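Local coordinates for molybdopterin-guanine dinucleotide biosynthesis adapter protein (Escherichia coli, PDB 1NP6) that binds GTP and hydrolyses it weakly, and may act as an adapter in the making and use of the molybdopterin guanine dinucleotide form of the molybdenum cofactor, at residues 8-13 against 110-115; 119-124 against 141-146; 114-119 against 132-137. One frame throughout, in Å; residues are numbered along the deposited sequence.

From the N terminus, strand 8-12 comes first, and contact 1 closes the longest loop, bringing residues 110-115 back against it after 96 intervening residues. I114 and A115, used in contact 1, also open contact 3 just before strand 116-120, which pairs with strand 8-12. Contact 3 closes over 12 residues and contact 2 over 16, and the two cross: 114-119 and 119-124 are met in the same order by 132-137 and 141-146. Contact 3 joins the entrance of strands 116-120 and 137-142, contact 2 their exit. Together the three tie strands 8-12, 116-120 and 137-142 side by side in the parallel sheet.

Contact 1 of 3, residues 8-13 against 110-115; sequences LLAFAA and KHEEIA
A10 and I114 point their side chains at each other, and CB of A10 lies 3.7 Å from CD1 of I114. The isoleucine reaches it through its long branch: chi1 of 18° nearly eclipses CG1 with the backbone N. CD1, beyond it, also comes close to the backbone of strand 8-12. L8 meets the other branch, CG2 of I114, more distantly. L9 and A115 pack differently: L9 sets off away from the loop with CG anti to the backbone N, and chi2 of 69° swings CD1 back to 4.1 Å from CB of A115. W168 of helix 158-170 touches both L9 and A115. Between these apolar pairs A10 N donates to A115 O at 2.9 Å, nearly straight (175°) and in the carbonyl plane. A water beside this bond gives a hydrogen to L8 O and takes one from A115 N, so the two backbones are joined twice.

E112 comes in from the loop with its chain extended beyond CG, and OE1 stands 3.9 Å from CB of A12. The carboxylate makes no direct polar bond to the strand; a second water donates to both E112 OE1 and F11 O, 2.6 Å from each. OE2 has a weak bond to F109 N. F11 turns to the opposite face, toward helix 19-32. Loop 110-115 leads into strand 116-120, the parallel neighbour of strand 8-12, which itself runs on into the Walker A loop, as in the central sheet of P-loop NTPases.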
# COMPACT_ATOMS: atom_id res chain seq x y z
N LEU B 8 -0.29 -3.76 19.30
CA LEU B 8 -0.12 -2.39 18.83
C LEU B 8 0.45 -1.51 19.95
O LEU B 8 -0.01 -1.55 21.10
CB LEU B 8 -1.49 -1.84 18.38
CG LEU B 8 -1.89 -1.83 16.89
CD1 LEU B 8 -1.91 -3.23 16.29
CD2 LEU B 8 -3.25 -1.15 16.70
N LEU B 9 1.47 -0.70 19.64
CA LEU B 9 2.09 0.18 20.65
C LEU B 9 2.35 1.58 20.10
O LEU B 9 3.09 1.75 19.12
CB LEU B 9 3.41 -0.44 21.16
CG LEU B 9 4.22 0.37 22.18
CD1 LEU B 9 3.52 0.45 23.56
CD2 LEU B 9 5.63 -0.21 22.33
N ALA B 10 1.77 2.60 20.73
CA ALA B 10 1.96 3.98 20.27
C ALA B 10 3.08 4.69 21.02
O ALA B 10 3.34 4.41 22.19
CB ALA B 10 0.66 4.77 20.39
N PHE B 11 3.72 5.63 20.33
CA PHE B 11 4.66 6.56 20.92
C PHE B 11 4.09 7.96 20.78
O PHE B 11 3.74 8.39 19.67
CB PHE B 11 6.04 6.46 20.23
CG PHE B 11 6.89 5.34 20.78
CD1 PHE B 11 6.71 4.04 20.34
CD2 PHE B 11 7.82 5.59 21.77
CE1 PHE B 11 7.45 3.00 20.88
CE2 PHE B 11 8.58 4.55 22.31
CZ PHE B 11 8.39 3.26 21.86
N ALA B 12 3.96 8.66 21.90
CA ALA B 12 3.29 9.94 21.89
C ALA B 12 4.13 11.03 22.53
O ALA B 12 4.75 10.82 23.57
CB ALA B 12 1.91 9.83 22.60
N ALA B 13 4.13 12.20 21.89
CA ALA B 13 4.85 13.39 22.36
C ALA B 13 4.38 14.65 21.64
O ALA B 13 3.89 14.60 20.51
CB ALA B 13 6.38 13.22 22.19
N LYS B 110 -3.63 12.22 16.03
CA LYS B 110 -4.24 13.05 17.07
C LYS B 110 -4.87 12.21 18.17
O LYS B 110 -4.72 12.51 19.36
CB LYS B 110 -5.31 13.96 16.45
CG LYS B 110 -5.15 15.44 16.75
CD LYS B 110 -6.25 16.27 16.08
CE LYS B 110 -5.82 16.75 14.69
NZ LYS B 110 -6.13 15.74 13.64
N HIS B 111 -5.56 11.14 17.78
CA HIS B 111 -6.19 10.23 18.73
C HIS B 111 -5.69 8.80 18.56
O HIS B 111 -5.87 8.20 17.49
CB HIS B 111 -7.71 10.30 18.61
CG HIS B 111 -8.27 11.66 18.91
ND1 HIS B 111 -8.89 11.96 20.10
CD2 HIS B 111 -8.31 12.80 18.17
CE1 HIS B 111 -9.29 13.23 20.09
NE2 HIS B 111 -8.94 13.75 18.92
N GLU B 112 -5.05 8.28 19.61
CA GLU B 112 -4.48 6.92 19.62
C GLU B 112 -4.81 6.20 20.92
O GLU B 112 -4.15 6.40 21.95
CB GLU B 112 -2.95 6.95 19.40
CG GLU B 112 -2.41 8.30 18.99
CD GLU B 112 -0.94 8.27 18.63
OE1 GLU B 112 -0.12 8.66 19.48
OE2 GLU B 112 -0.62 7.89 17.48
N GLU B 113 -5.81 5.32 20.87
CA GLU B 113 -6.38 4.71 22.07
C GLU B 113 -5.91 3.27 22.31
O GLU B 113 -6.72 2.33 22.30
CB GLU B 113 -7.90 4.83 22.04
CG GLU B 113 -8.42 6.25 22.24
CD GLU B 113 -8.59 7.04 20.95
OE1 GLU B 113 -7.90 6.75 19.94
OE2 GLU B 113 -9.42 7.97 20.93
N ILE B 114 -4.60 3.12 22.56
CA ILE B 114 -3.96 1.82 22.81
C ILE B 114 -2.73 1.98 23.74
O ILE B 114 -2.36 3.11 24.05
CB ILE B 114 -3.53 1.17 21.46
CG1 ILE B 114 -3.47 2.21 20.33
CG2 ILE B 114 -4.48 0.02 21.10
CD1 ILE B 114 -2.09 2.45 19.76
N ALA B 115 -2.14 0.88 24.19
CA ALA B 115 -0.89 0.92 24.97
C ALA B 115 0.07 1.95 24.38
O ALA B 115 0.20 2.04 23.15
CB ALA B 115 -0.23 -0.44 25.02
O HOH W 1 -2.14 -1.88 22.53
O HOH W 2 1.95 9.78 18.33

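Contact 2 of 3, residues 119-124 against 141-146; sequences LFRDGA and ASDVPL
A141 pairs with L119 at the end of two parallel strands: its O accepts from F120 N at 2.9 Å, and its CB rests against CD2 of L119, on the face where L119 touches K19 of helix 19-32, inferred to bind GTP. S142 lies beside F120 on the other face. Its OG, 3.5 Å from CD2 of F120, sits at the ring edge near its plane and donates to V144 O. At D143 the pairing gives way: the backbone N makes only a weak bond to F120 O. Chi1 of 69° puts CG between the backbone N and the carbonyl carbon; OD1 accepts from D122 N at 2.9 Å, on its syn side. OD2 lies 3.2 Å from CG of R121 and accepts from a water that in turn accepts from G123 N. An alanine here would probably leave D122 N and that water without this acceptor, and turn 122-124 less firmly held. V144 follows, CG2 3.6 Å from CE2 at the edge of F120 and CG1 against CB of D122. R121 NH1 bonds to G16 O; D143 holds one amide directly and another through water, and the arginine charge would at most act at a distance.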
# COMPACT_ATOMS: atom_id res chain seq x y z
N LEU B 119 6.83 10.54 25.69
CA LEU B 119 8.20 11.06 25.74
C LEU B 119 8.25 12.45 26.36
O LEU B 119 7.28 13.21 26.24
CB LEU B 119 8.80 11.09 24.32
CG LEU B 119 8.55 9.88 23.40
CD1 LEU B 119 9.18 10.14 22.05
CD2 LEU B 119 9.04 8.53 23.97
N PHE B 120 9.35 12.75 27.05
CA PHE B 120 9.59 14.09 27.63
C PHE B 120 11.06 14.48 27.49
O PHE B 120 11.94 13.73 27.89
CB PHE B 120 9.18 14.13 29.12
CG PHE B 120 9.37 15.49 29.77
CD1 PHE B 120 8.41 16.50 29.61
CD2 PHE B 120 10.51 15.76 30.54
CE1 PHE B 120 8.59 17.77 30.18
CE2 PHE B 120 10.70 17.04 31.12
CZ PHE B 120 9.72 18.03 30.96
N ARG B 121 11.31 15.65 26.92
CA ARG B 121 12.64 16.25 26.91
C ARG B 121 12.56 17.62 27.56
O ARG B 121 11.80 18.49 27.11
CB ARG B 121 13.20 16.37 25.47
CG ARG B 121 14.68 16.78 25.45
CD ARG B 121 15.32 16.97 24.08
NE ARG B 121 15.02 18.29 23.52
CZ ARG B 121 14.10 18.47 22.59
NH1 ARG B 121 13.44 17.42 22.13
NH2 ARG B 121 13.85 19.68 22.11
N ASP B 122 13.35 17.82 28.61
CA ASP B 122 13.28 19.05 29.40
C ASP B 122 13.45 20.32 28.55
O ASP B 122 12.68 21.27 28.69
CB ASP B 122 14.29 19.01 30.55
CG ASP B 122 13.92 19.95 31.70
OD1 ASP B 122 14.76 20.82 32.02
OD2 ASP B 122 12.85 19.88 32.36
N GLY B 123 14.44 20.31 27.65
CA GLY B 123 14.76 21.46 26.83
C GLY B 123 13.75 21.83 25.74
O GLY B 123 14.03 22.68 24.91
N ALA B 124 12.58 21.19 25.76
CA ALA B 124 11.59 21.44 24.73
C ALA B 124 10.63 22.57 25.14
O ALA B 124 9.79 23.00 24.35
CB ALA B 124 10.84 20.16 24.38
N ALA B 141 9.32 7.85 28.71
CA ALA B 141 10.78 7.95 28.43
C ALA B 141 11.21 9.40 28.53
O ALA B 141 10.69 10.27 27.81
CB ALA B 141 11.10 7.39 27.06
N SER B 142 12.14 9.67 29.44
CA SER B 142 12.48 11.03 29.81
C SER B 142 14.00 11.28 29.89
O SER B 142 14.75 10.36 30.10
CB SER B 142 11.92 11.37 31.19
OG SER B 142 12.07 12.75 31.45
N ASP B 143 14.42 12.54 29.77
CA ASP B 143 15.84 12.87 29.99
C ASP B 143 16.08 13.46 31.39
O ASP B 143 17.20 13.79 31.76
CB ASP B 143 16.43 13.70 28.84
CG ASP B 143 15.89 15.11 28.75
OD1 ASP B 143 14.89 15.48 29.40
OD2 ASP B 143 16.45 15.96 28.03
N VAL B 144 15.02 13.54 32.18
CA VAL B 144 15.12 13.98 33.57
C VAL B 144 14.37 13.00 34.47
O VAL B 144 13.35 12.43 34.06
CB VAL B 144 14.58 15.42 33.79
CG1 VAL B 144 15.55 16.46 33.25
CG2 VAL B 144 13.18 15.59 33.21
N PRO B 145 14.84 12.82 35.71
CA PRO B 145 14.17 11.91 36.63
C PRO B 145 12.79 12.47 36.92
O PRO B 145 12.64 13.68 37.12
CB PRO B 145 15.07 11.95 37.88
CG PRO B 145 15.74 13.25 37.81
CD PRO B 145 16.00 13.48 36.34
N LEU B 146 11.78 11.61 36.87
CA LEU B 146 10.46 11.96 37.36
C LEU B 146 10.11 10.83 38.33
O LEU B 146 10.58 9.69 38.18
CB LEU B 146 9.43 12.08 36.21
CG LEU B 146 9.69 13.05 35.03
CD1 LEU B 146 8.93 12.65 33.77
CD2 LEU B 146 9.39 14.50 35.39
O HOH W 3 16.36 18.39 27.49

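Contact 3 of 3, residues 114-119 against 132-137; sequences IAKIVL and VIDRHV
V118 and V137 form the close-packed part of this contact, where strand 137-142 begins alongside strand 116-120 in the parallel sheet of a P-loop NTPase fold. Their CG2 methyls meet at 3.7 Å, the two side chains crossing at about a right angle. In V137 CG1 is anti to the backbone N (chi1 177°), and it packs on K116 O as well as on CG2 of V118. L131 also touches V118. The backbones are close here too: K116 and V137 are bridge partners, and V137 CA makes a CA-H...O contact of 3.3 Å with K116 O. K116 N donates to H136 O, but the bond is weak, bent to 127° at the hydrogen.

Before V137, where 132-136 is loop, the contact opens into more exposed surroundings and becomes polar. D134 opens a type I turn that ends at V137, and D134 OD2 accepts from H136 N at 2.9 Å through its anti lone pair, an Asx turn that fixes the carboxylate. The other oxygen, OD1, faces K116: the lysine chain is bent at chi2 and chi3, and NZ lies 3.5 Å from OD1, a long salt bridge in which the two side chains cross at about a right angle. NZ also bonds to E112 O, so the ammonium spans two loops; the charge of D134 would probably be partly balanced by it.

H136 stands between the two regions. Its CB lies 3.2 Å from I114 O. The imidazole has I114 N over one face, offset toward the rim, while on the opposite face CG of R135 sits 4.3 Å above the ring centre.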
# COMPACT_ATOMS: atom_id res chain seq x y z
N ILE B 114 -4.60 3.12 22.56
CA ILE B 114 -3.96 1.82 22.81
C ILE B 114 -2.73 1.98 23.74
O ILE B 114 -2.36 3.11 24.05
CB ILE B 114 -3.53 1.17 21.46
CG1 ILE B 114 -3.47 2.21 20.33
CG2 ILE B 114 -4.48 0.02 21.10
CD1 ILE B 114 -2.09 2.45 19.76
N ALA B 115 -2.14 0.88 24.19
CA ALA B 115 -0.89 0.92 24.97
C ALA B 115 0.07 1.95 24.38
O ALA B 115 0.20 2.04 23.15
CB ALA B 115 -0.23 -0.44 25.02
N LYS B 116 0.72 2.73 25.25
CA LYS B 116 1.43 3.93 24.82
C LYS B 116 2.66 4.24 25.68
O LYS B 116 2.61 4.14 26.91
CB LYS B 116 0.47 5.12 24.87
CG LYS B 116 0.71 6.21 23.86
CD LYS B 116 -0.61 6.86 23.42
CE LYS B 116 -1.54 7.17 24.60
NZ LYS B 116 -2.66 8.06 24.20
N ILE B 117 3.75 4.65 25.03
CA ILE B 117 4.89 5.25 25.73
C ILE B 117 4.90 6.74 25.39
O ILE B 117 4.76 7.11 24.22
CB ILE B 117 6.22 4.53 25.34
CG1 ILE B 117 6.18 3.09 25.87
CG2 ILE B 117 7.47 5.32 25.87
CD1 ILE B 117 7.27 2.17 25.33
N VAL B 118 5.02 7.58 26.42
CA VAL B 118 5.00 9.03 26.29
C VAL B 118 6.44 9.54 26.48
O VAL B 118 7.17 9.03 27.30
CB VAL B 118 4.06 9.67 27.35
CG1 VAL B 118 4.18 11.21 27.40
CG2 VAL B 118 2.63 9.26 27.08
N LEU B 119 6.83 10.54 25.69
CA LEU B 119 8.20 11.06 25.74
C LEU B 119 8.25 12.45 26.36
O LEU B 119 7.28 13.21 26.24
CB LEU B 119 8.80 11.09 24.32
CG LEU B 119 8.55 9.88 23.40
CD1 LEU B 119 9.18 10.14 22.05
CD2 LEU B 119 9.04 8.53 23.97
N VAL B 132 0.08 14.76 30.03
CA VAL B 132 -1.20 14.05 30.19
C VAL B 132 -0.99 12.53 30.13
O VAL B 132 -0.71 11.97 29.07
CB VAL B 132 -2.30 14.56 29.18
CG1 VAL B 132 -2.54 16.05 29.34
CG2 VAL B 132 -1.95 14.24 27.73
N ILE B 133 -1.10 11.88 31.29
CA ILE B 133 -0.87 10.44 31.41
C ILE B 133 -2.17 9.69 31.71
O ILE B 133 -2.50 9.45 32.87
CB ILE B 133 0.17 10.15 32.53
CG1 ILE B 133 1.48 10.92 32.29
CG2 ILE B 133 0.42 8.64 32.65
CD1 ILE B 133 2.47 10.85 33.45
N ASP B 134 -2.89 9.32 30.64
CA ASP B 134 -4.15 8.57 30.74
C ASP B 134 -3.92 7.08 31.04
O ASP B 134 -2.78 6.67 31.30
CB ASP B 134 -5.00 8.77 29.47
CG ASP B 134 -4.33 8.21 28.23
OD1 ASP B 134 -4.17 8.97 27.25
OD2 ASP B 134 -3.95 7.02 28.12
N ARG B 135 -4.99 6.28 31.00
CA ARG B 135 -4.92 4.88 31.45
C ARG B 135 -4.11 3.95 30.53
O ARG B 135 -3.70 2.86 30.94
CB ARG B 135 -6.32 4.31 31.68
CG ARG B 135 -7.19 4.24 30.44
CD ARG B 135 -8.63 3.80 30.71
NE ARG B 135 -9.00 2.65 29.89
CZ ARG B 135 -8.78 1.38 30.23
NH1 ARG B 135 -8.19 1.07 31.38
NH2 ARG B 135 -9.15 0.40 29.41
N HIS B 136 -3.88 4.39 29.30
CA HIS B 136 -3.17 3.58 28.30
C HIS B 136 -1.64 3.64 28.38
O HIS B 136 -0.97 2.85 27.73
CB HIS B 136 -3.63 3.97 26.90
CG HIS B 136 -5.05 3.59 26.62
ND1 HIS B 136 -5.97 4.48 26.11
CD2 HIS B 136 -5.71 2.42 26.79
CE1 HIS B 136 -7.14 3.87 25.97
NE2 HIS B 136 -7.01 2.62 26.38
N VAL B 137 -1.10 4.58 29.16
CA VAL B 137 0.35 4.80 29.23
C VAL B 137 1.04 3.72 30.07
O VAL B 137 0.68 3.50 31.22
CB VAL B 137 0.68 6.22 29.78
CG1 VAL B 137 2.20 6.46 29.92
CG2 VAL B 137 0.06 7.29 28.91